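Local coordinates for protein endo-b-1,4-glucanase (Nasutitermes takasagoensis, PDB 1KS8) that probably hydrolyses internal beta-1,4-glucosidic linkages in cellulose and related beta-glucans, as a family 9 glycosyl hydrolase with an (alpha/alpha)6 catalytic domain, at residues 58-63 / 115-120. Numbering follows the deposited sequence.
Sequences FVKFGF and GQVGQG
K60 and V117 bond to each other in both directions, the signature of a hydrogen-bonded antiparallel pair: K60 N to V117 O is 3.0 Å and nearly straight (175° at the hydrogen), while V117 N reaches K60 O at 3.2 Å. G62 N, at the start of helix 62-78, donates to G115 O at 2.8 Å from above the carbonyl plane. K60 O also receives a CA-H...O contact from Q116. G115 and Q116 both face Y140, a classic beta bulge in the central strand of this three-stranded sheet.

The Q116 side chain leaves with CG anti to the backbone N (chi1 -163°) and runs out extended. Its NE2 donates to G118 O at 2.9 Å, and donor and acceptor each lie in the other's plane; D201 OD1 is a second partner of NE2. With its rotation thus fixed, the amide lies beside the F61 ring, OE1 3.4 Å from F61 CE1 and the two planes 63° apart. An alanine at Q116 would probably leave G118 O and D201 OD1 without this donor and F61 CD1 and CE1 without their amide neighbour.

V59 CG1 sits over the centre of the F61 ring, 3.4 Å above its plane, and also meets G118 O at 3.7 Å. On the sheet face away from F61 and Q116, the side chains of K60 and V117 lie side by side, and K60 NZ forms a salt bridge with D40 OD2 and hydrogen bonds to the carbonyl oxygens of L48 and G50. Main-chain bonds therefore set the register, while the Q116 amide, whose NE2 has two acceptors, and V59 border the F61 ring, whose side chain is about 8 Å from that of E412, a predicted active-site residue.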
loop_
_atom_site.group_PDB
_atom_site.type_symbol
_atom_site.label_atom_id
_atom_site.label_comp_id
_atom_site.label_asym_id
_atom_site.label_seq_id
_atom_site.Cartn_x
_atom_site.Cartn_y
_atom_site.Cartn_z
ATOM N N PHE A 58 -0.329 8.945 12.979
ATOM C CA PHE A 58 -1.594 9.463 12.473
ATOM C C PHE A 58 -1.446 10.466 11.342
ATOM O O PHE A 58 -2.364 11.234 11.046
ATOM C CB PHE A 58 -2.419 10.034 13.636
ATOM C CG PHE A 58 -2.707 9.018 14.707
ATOM C CD1 PHE A 58 -2.326 9.244 16.025
ATOM C CD2 PHE A 58 -3.308 7.801 14.381
ATOM C CE1 PHE A 58 -2.533 8.271 17.006
ATOM C CE2 PHE A 58 -3.520 6.821 15.351
ATOM C CZ PHE A 58 -3.130 7.057 16.666
ATOM N N VAL A 59 -0.285 10.451 10.698
ATOM C CA VAL A 59 -0.066 11.325 9.558
ATOM C C VAL A 59 -0.671 10.629 8.345
ATOM O O VAL A 59 -0.651 9.398 8.243
ATOM C CB VAL A 59 1.439 11.538 9.261
ATOM C CG1 VAL A 59 1.607 12.390 8.011
ATOM C CG2 VAL A 59 2.123 12.200 10.436
ATOM N N LYS A 60 -1.231 11.419 7.441
ATOM C CA LYS A 60 -1.781 10.887 6.210
ATOM C C LYS A 60 -0.751 11.253 5.132
ATOM O O LYS A 60 -0.705 12.386 4.648
ATOM C CB LYS A 60 -3.167 11.493 5.949
ATOM C CG LYS A 60 -4.233 10.828 6.827
ATOM C CD LYS A 60 -5.350 11.758 7.289
ATOM C CE LYS A 60 -6.194 12.289 6.150
ATOM N NZ LYS A 60 -7.462 12.886 6.680
ATOM N N PHE A 61 0.119 10.293 4.817
ATOM C CA PHE A 61 1.174 10.466 3.812
ATOM C C PHE A 61 0.610 10.004 2.471
ATOM O O PHE A 61 0.438 8.805 2.234
ATOM C CB PHE A 61 2.409 9.632 4.187
ATOM C CG PHE A 61 3.274 10.257 5.259
ATOM C CD1 PHE A 61 3.960 11.445 5.011
ATOM C CD2 PHE A 61 3.439 9.636 6.500
ATOM C CE1 PHE A 61 4.796 12.006 5.976
ATOM C CE2 PHE A 61 4.281 10.195 7.476
ATOM C CZ PHE A 61 4.958 11.382 7.207
ATOM N N GLY A 62 0.345 10.964 1.594
ATOM C CA GLY A 62 -0.256 10.662 0.306
ATOM C C GLY A 62 0.435 9.727 -0.668
ATOM O O GLY A 62 -0.235 9.011 -1.409
ATOM N N PHE A 63 1.761 9.722 -0.686
ATOM C CA PHE A 63 2.476 8.873 -1.626
ATOM C C PHE A 63 2.260 7.394 -1.280
ATOM O O PHE A 63 1.745 6.633 -2.099
ATOM C CB PHE A 63 3.962 9.259 -1.636
ATOM C CG PHE A 63 4.735 8.722 -2.813
ATOM C CD1 PHE A 63 4.105 8.449 -4.025
ATOM C CD2 PHE A 63 6.108 8.525 -2.716
ATOM C CE1 PHE A 63 4.835 7.986 -5.124
ATOM C CE2 PHE A 63 6.846 8.065 -3.808
ATOM C CZ PHE A 63 6.206 7.797 -5.012
ATOM N N GLY A 115 -1.098 16.421 -0.517
ATOM C CA GLY A 115 -0.365 15.183 -0.326
ATOM C C GLY A 115 -0.066 14.800 1.105
ATOM O O GLY A 115 0.564 13.768 1.350
ATOM N N GLN A 116 -0.501 15.609 2.063
ATOM C CA GLN A 116 -0.242 15.280 3.453
ATOM C C GLN A 116 -1.115 16.053 4.420
ATOM O O GLN A 116 -1.424 17.221 4.189
ATOM C CB GLN A 116 1.228 15.559 3.791
ATOM C CG GLN A 116 1.729 14.882 5.067
ATOM C CD GLN A 116 3.219 15.091 5.285
ATOM O OE1 GLN A 116 4.024 14.884 4.376
ATOM N NE2 GLN A 116 3.595 15.492 6.497
ATOM N N VAL A 117 -1.536 15.382 5.485
ATOM C CA VAL A 117 -2.286 16.024 6.560
ATOM C C VAL A 117 -1.595 15.525 7.820
ATOM O O VAL A 117 -1.488 14.310 8.050
ATOM C CB VAL A 117 -3.773 15.635 6.604
ATOM C CG1 VAL A 117 -4.441 16.342 7.785
ATOM C CG2 VAL A 117 -4.457 16.041 5.307
ATOM N N GLY A 118 -1.108 16.471 8.615
ATOM C CA GLY A 118 -0.381 16.151 9.827
ATOM C C GLY A 118 1.095 16.368 9.547
ATOM O O GLY A 118 1.568 16.080 8.445
ATOM N N GLN A 119 1.821 16.906 10.522
ATOM C CA GLN A 119 3.253 17.126 10.360
ATOM C C GLN A 119 3.962 15.977 11.057
ATOM O O GLN A 119 3.550 15.559 12.136
ATOM C CB GLN A 119 3.691 18.442 11.004
ATOM C CG GLN A 119 5.179 18.700 10.803
ATOM C CD GLN A 119 5.801 19.538 11.901
ATOM O OE1 GLN A 119 5.620 19.262 13.088
ATOM N NE2 GLN A 119 6.561 20.556 11.510
ATOM N N GLY A 120 5.028 15.471 10.448
ATOM C CA GLY A 120 5.749 14.364 11.051
ATOM C C GLY A 120 6.125 14.550 12.511
ATOM O O GLY A 120 5.816 13.702 13.349
#